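Local coordinates for acyl-CoA dehydrogenase FadE3 (Mycobacterium smegmatis, PDB 4IV6), which belongs to the flavin-dependent acyl-CoA dehydrogenase family and binds dihydroflavine-adenine dinucleotide in a four-chain assembly, at residues 126-131 with 136-141. Sequence-based numbering, arbitrary orientation.
With FDA (dihydroflavine-adenine dinucleotide), chain D.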
ATOM      1  N   LEU B 126       3.115  30.337 -13.419  1.00 14.48           N
ATOM      2  CA  LEU B 126       3.978  30.338 -12.237  1.00 14.63           C
ATOM      3  C   LEU B 126       5.278  29.584 -12.504  1.00 13.70           C
ATOM      4  O   LEU B 126       6.342  30.099 -12.241  1.00 13.71           O
ATOM      5  CB  LEU B 126       3.305  29.668 -11.044  1.00 15.75           C
ATOM      6  CG  LEU B 126       1.928  30.094 -10.548  1.00 17.62           C
ATOM      7  CD1 LEU B 126       1.645  29.575  -9.150  1.00 18.37           C
ATOM      8  CD2 LEU B 126       1.775  31.574 -10.555  1.00 18.27           C
ATOM      9  N   THR B 127       5.157  28.355 -13.016  1.00 13.38           N
ATOM     10  CA  THR B 127       6.266  27.430 -13.134  1.00 13.13           C
ATOM     11  C   THR B 127       7.369  27.942 -14.041  1.00 13.00           C
ATOM     12  O   THR B 127       7.114  28.438 -15.132  1.00 12.82           O
ATOM     13  CB  THR B 127       5.749  26.056 -13.587  1.00 13.09           C
ATOM     14  OG1 THR B 127       4.824  25.565 -12.596  1.00 13.00           O
ATOM     15  CG2 THR B 127       6.878  25.056 -13.774  1.00 12.86           C
ATOM     16  N   GLU B 128       8.602  27.823 -13.555  1.00 13.05           N
ATOM     17  CA  GLU B 128       9.781  28.174 -14.316  1.00 13.36           C
ATOM     18  C   GLU B 128      10.554  26.916 -14.695  1.00 13.70           C
ATOM     19  O   GLU B 128      10.465  25.921 -13.989  1.00 13.59           O
ATOM     20  CB  GLU B 128      10.689  29.092 -13.480  1.00 13.70           C
ATOM     21  CG  GLU B 128      10.016  30.385 -13.041  1.00 13.88           C
ATOM     22  CD  GLU B 128      10.728  31.670 -13.445  1.00 13.75           C
ATOM     23  OE1 GLU B 128      11.963  31.658 -13.658  1.00 13.48           O
ATOM     24  OE2 GLU B 128      10.028  32.703 -13.479  1.00 13.35           O
ATOM     25  N   PRO B 129      11.359  26.960 -15.767  1.00 14.24           N
ATOM     26  CA  PRO B 129      12.178  25.780 -16.100  1.00 14.50           C
ATOM     27  C   PRO B 129      13.047  25.318 -14.927  1.00 14.47           C
ATOM     28  O   PRO B 129      13.223  24.113 -14.735  1.00 14.47           O
ATOM     29  CB  PRO B 129      13.059  26.258 -17.276  1.00 15.28           C
ATOM     30  CG  PRO B 129      12.417  27.476 -17.784  1.00 15.13           C
ATOM     31  CD  PRO B 129      11.525  28.048 -16.739  1.00 14.69           C
ATOM     32  N   GLY B 130      13.559  26.269 -14.150  1.00 14.10           N
ATOM     33  CA  GLY B 130      14.406  25.976 -12.981  1.00 14.75           C
ATOM     34  C   GLY B 130      13.674  25.459 -11.745  1.00 14.55           C
ATOM     35  O   GLY B 130      14.315  24.997 -10.793  1.00 15.32           O
ATOM     36  N   GLY B 131      12.349  25.514 -11.766  1.00 13.88           N
ATOM     37  CA  GLY B 131      11.510  24.973 -10.667  1.00 13.80           C
ATOM     38  C   GLY B 131      10.056  25.446 -10.666  1.00 13.61           C
ATOM     39  O   GLY B 131       9.737  26.656 -10.794  1.00 13.53           O
ATOM     40  N   GLN B 136      10.125  30.907  -5.108  1.00 17.19           N
ATOM     41  CA  GLN B 136      10.918  32.037  -4.619  1.00 18.68           C
ATOM     42  C   GLN B 136      12.196  32.200  -5.424  1.00 18.40           C
ATOM     43  O   GLN B 136      12.725  33.300  -5.525  1.00 18.52           O
ATOM     44  CB  GLN B 136      11.286  31.862  -3.126  1.00 21.07           C
ATOM     45  CG  GLN B 136      12.062  33.031  -2.542  1.00 23.42           C
ATOM     46  CD  GLN B 136      11.267  34.327  -2.661  1.00 25.24           C
ATOM     47  OE1 GLN B 136      10.170  34.418  -2.116  1.00 28.02           O
ATOM     48  NE2 GLN B 136      11.783  35.310  -3.410  1.00 25.99           N
ATOM     49  N   ALA B 137      12.689  31.103  -6.001  1.00 17.60           N
ATOM     50  CA  ALA B 137      13.899  31.144  -6.805  1.00 17.61           C
ATOM     51  C   ALA B 137      13.650  31.556  -8.257  1.00 16.81           C
ATOM     52  O   ALA B 137      14.585  31.538  -9.048  1.00 16.54           O
ATOM     53  CB  ALA B 137      14.596  29.800  -6.774  1.00 17.43           C
ATOM     54  N   MET B 138      12.421  31.940  -8.611  1.00 16.64           N
ATOM     55  CA  MET B 138      12.086  32.246  -9.991  1.00 16.15           C
ATOM     56  C   MET B 138      12.964  33.377 -10.541  1.00 16.72           C
ATOM     57  O   MET B 138      13.423  34.252  -9.794  1.00 17.24           O
ATOM     58  CB  MET B 138      10.616  32.612 -10.143  1.00 16.63           C
ATOM     59  CG  MET B 138      10.187  33.938  -9.481  1.00 17.60           C
ATOM     60  SD  MET B 138       8.475  34.391  -9.872  1.00 18.58           S
ATOM     61  CE  MET B 138       7.574  33.102  -9.039  1.00 18.51           C
ATOM     62  N   ARG B 139      13.180  33.338 -11.842  1.00 16.56           N
ATOM     63  CA  ARG B 139      14.079  34.273 -12.516  1.00 17.39           C
ATOM     64  C   ARG B 139      13.307  35.339 -13.301  1.00 16.26           C
ATOM     65  O   ARG B 139      13.877  36.373 -13.681  1.00 15.67           O
ATOM     66  CB  ARG B 139      15.026  33.471 -13.408  1.00 19.42           C
ATOM     67  CG  ARG B 139      15.930  32.528 -12.606  1.00 22.53           C
ATOM     68  CD  ARG B 139      16.775  31.668 -13.526  1.00 26.22           C
ATOM     69  NE  ARG B 139      17.629  32.488 -14.388  1.00 31.87           N
ATOM     70  CZ  ARG B 139      18.408  32.022 -15.367  1.00 37.63           C
ATOM     71  NH1 ARG B 139      18.470  30.709 -15.639  1.00 38.82           N
ATOM     72  NH2 ARG B 139      19.147  32.881 -16.070  1.00 40.25           N
ATOM     73  N   THR B 140      12.008  35.131 -13.518  1.00 14.68           N
ATOM     74  CA  THR B 140      11.244  36.107 -14.274  1.00 14.29           C
ATOM     75  C   THR B 140      11.066  37.369 -13.448  1.00 14.76           C
ATOM     76  O   THR B 140      10.528  37.344 -12.327  1.00 14.38           O
ATOM     77  CB  THR B 140       9.903  35.546 -14.759  1.00 13.94           C
ATOM     78  OG1 THR B 140      10.096  34.334 -15.542  1.00 13.75           O
ATOM     79  CG2 THR B 140       9.187  36.572 -15.605  1.00 14.02           C
ATOM     80  N   VAL B 141      11.492  38.483 -14.028  1.00 15.67           N
ATOM     81  CA  VAL B 141      11.484  39.790 -13.381  1.00 16.61           C
ATOM     82  C   VAL B 141      10.655  40.795 -14.175  1.00 16.91           C
ATOM     83  O   VAL B 141      10.589  40.726 -15.418  1.00 16.40           O
ATOM     84  CB  VAL B 141      12.909  40.390 -13.233  1.00 17.76           C
ATOM     85  CG1 VAL B 141      13.741  39.580 -12.267  1.00 18.26           C
ATOM     86  CG2 VAL B 141      13.626  40.518 -14.580  1.00 18.44           C
TER
HETATM   87  PA  FDA D 401      10.455  20.119  -8.872  1.00 14.23           P
HETATM   88  O1A FDA D 401      10.051  21.273  -7.989  1.00 15.33           O
HETATM   89  O2A FDA D 401      11.731  20.175  -9.664  1.00 14.80           O
HETATM   90  O5B FDA D 401      10.453  18.796  -7.970  1.00 14.37           O
HETATM   91  C5B FDA D 401      10.984  17.530  -8.427  1.00 13.47           C
HETATM   92  C4B FDA D 401      10.737  16.465  -7.344  1.00 13.23           C
HETATM   93  O4B FDA D 401      11.257  16.886  -6.068  1.00 12.66           O
HETATM   94  C3B FDA D 401       9.262  16.227  -7.101  1.00 12.76           C
HETATM   95  O3B FDA D 401       9.074  14.873  -6.636  1.00 12.39           O
HETATM   96  C2B FDA D 401       8.953  17.237  -6.016  1.00 12.90           C
HETATM   97  O2B FDA D 401       7.796  16.938  -5.240  1.00 12.76           O
HETATM   98  C1B FDA D 401      10.187  17.091  -5.159  1.00 12.61           C
HETATM   99  N9A FDA D 401      10.454  18.275  -4.297  1.00 13.42           N
HETATM  100  C8A FDA D 401      10.881  19.483  -4.729  1.00 12.79           C
HETATM  101  N7A FDA D 401      11.068  20.312  -3.684  1.00 13.20           N
HETATM  102  C5A FDA D 401      10.743  19.616  -2.568  1.00 13.13           C
HETATM  103  C6A FDA D 401      10.703  19.879  -1.138  1.00 13.43           C
HETATM  104  N6A FDA D 401      11.056  21.083  -0.685  1.00 14.22           N
HETATM  105  N1A FDA D 401      10.305  18.913  -0.281  1.00 13.64           N
HETATM  106  C2A FDA D 401       9.981  17.690  -0.734  1.00 13.53           C
HETATM  107  N3A FDA D 401       9.985  17.366  -2.046  1.00 12.71           N
HETATM  108  C4A FDA D 401      10.367  18.268  -2.973  1.00 12.82           C
HETATM  109  N1  FDA D 401       2.446  25.270 -14.018  1.00 15.09           N
HETATM  110  C2  FDA D 401       1.917  26.474 -14.214  1.00 14.85           C
HETATM  111  O2  FDA D 401       2.438  27.459 -13.655  1.00 14.29           O
HETATM  112  N3  FDA D 401       0.838  26.663 -14.994  1.00 15.31           N
HETATM  113  C4  FDA D 401       0.214  25.686 -15.652  1.00 15.19           C
HETATM  114  O4  FDA D 401      -0.776  25.924 -16.396  1.00 14.92           O
HETATM  115  C4X FDA D 401       0.722  24.312 -15.465  1.00 14.68           C
HETATM  116  N5  FDA D 401       0.200  23.239 -16.095  1.00 14.90           N
HETATM  117  C5X FDA D 401       0.947  22.114 -16.231  1.00 13.83           C
HETATM  118  C6  FDA D 401       0.646  21.154 -17.203  1.00 13.99           C
HETATM  119  C7  FDA D 401       1.388  19.979 -17.321  1.00 14.41           C
HETATM  120  C7M FDA D 401       1.074  18.970 -18.396  1.00 14.88           C
HETATM  121  C8  FDA D 401       2.454  19.737 -16.431  1.00 14.87           C
HETATM  122  C8M FDA D 401       3.311  18.493 -16.472  1.00 15.57           C
HETATM  123  C9  FDA D 401       2.756  20.692 -15.474  1.00 14.53           C
HETATM  124  C9A FDA D 401       2.028  21.888 -15.373  1.00 14.02           C
HETATM  125  N10 FDA D 401       2.395  22.849 -14.407  1.00 14.95           N
HETATM  126  C10 FDA D 401       1.921  24.164 -14.611  1.00 14.81           C
HETATM  127  C1' FDA D 401       3.732  22.722 -13.818  1.00 15.16           C
HETATM  128  C2' FDA D 401       3.575  22.011 -12.491  1.00 17.03           C
HETATM  129  O2' FDA D 401       2.872  22.823 -11.550  1.00 16.09           O
HETATM  130  C3' FDA D 401       4.967  21.646 -11.974  1.00 18.50           C
HETATM  131  O3' FDA D 401       5.426  20.522 -12.718  1.00 21.52           O
HETATM  132  C4' FDA D 401       4.991  21.301 -10.504  1.00 19.76           C
HETATM  133  O4' FDA D 401       4.988  22.560  -9.812  1.00 21.66           O
HETATM  134  C5' FDA D 401       6.281  20.559 -10.108  1.00 19.48           C
HETATM  135  O5' FDA D 401       7.384  21.286 -10.601  1.00 18.68           O
HETATM  136  P   FDA D 401       8.759  20.665 -11.081  1.00 18.24           P
HETATM  137  O1P FDA D 401       9.634  21.886 -11.283  1.00 17.93           O
HETATM  138  O2P FDA D 401       8.516  19.750 -12.231  1.00 21.26           O
HETATM  139  O3P FDA D 401       9.200  19.781  -9.806  1.00 16.43           O
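The carboxylate of Glu128 reaches across to the backbone N-H groups of Arg139 and Thr140 and the hydroxyl of Thr140, packs against Met138 CB, and carries this contact. Arg139 N donates to Glu128 OE1 at 2.8 Å, with a nearly straight bond (167°). It comes from above the carboxylate plane, 54° out of it. The other oxygen takes two donors from a single residue. Thr140 N uses the syn lone pair of Glu128 OE2 in a more bent bond. The hydroxyl Thr140 OG1 donates to Glu128 OE2 at 2.6 Å, from the opposite face of the carboxylate to Arg139 N. Thr140 OG1 stands beside its own backbone N (chi1 -56°), which lets both groups reach the one oxygen. Three bonds thus fix the rotation of the carboxylate. Lys155 adds a salt bridge to Glu128 OE2, which would favour the charged form of this buried acid.

Met138 crosses the Glu128 side chain at about a right angle. Its CB lies 3.4 Å from Glu128 OE2, and its side chain also lies against Met170 and Lys155. Arg139 touches with the base of its side chain, CB to Glu128 OE1, while its guanidinium end leads away.

Both segments belong to the loop between strands 122-125 and 141-145, in the middle domain of the acyl-CoA dehydrogenase fold. Glu128 also starts a type I beta turn that ends at Gly131. Pro129 O in that turn accepts hydrogen bonds from Arg271 and Tyr344 of the second subunit.

The residues just before Glu128 hold the flavin. Leu126 N and Thr127 N both donate to FDA O2, the latter at 2.9 Å and almost straight. FDA N1 donates to Thr127 OG1 at 2.8 Å. The CB of Thr127 points away from 136-141, and its hydroxyl faces the flavin.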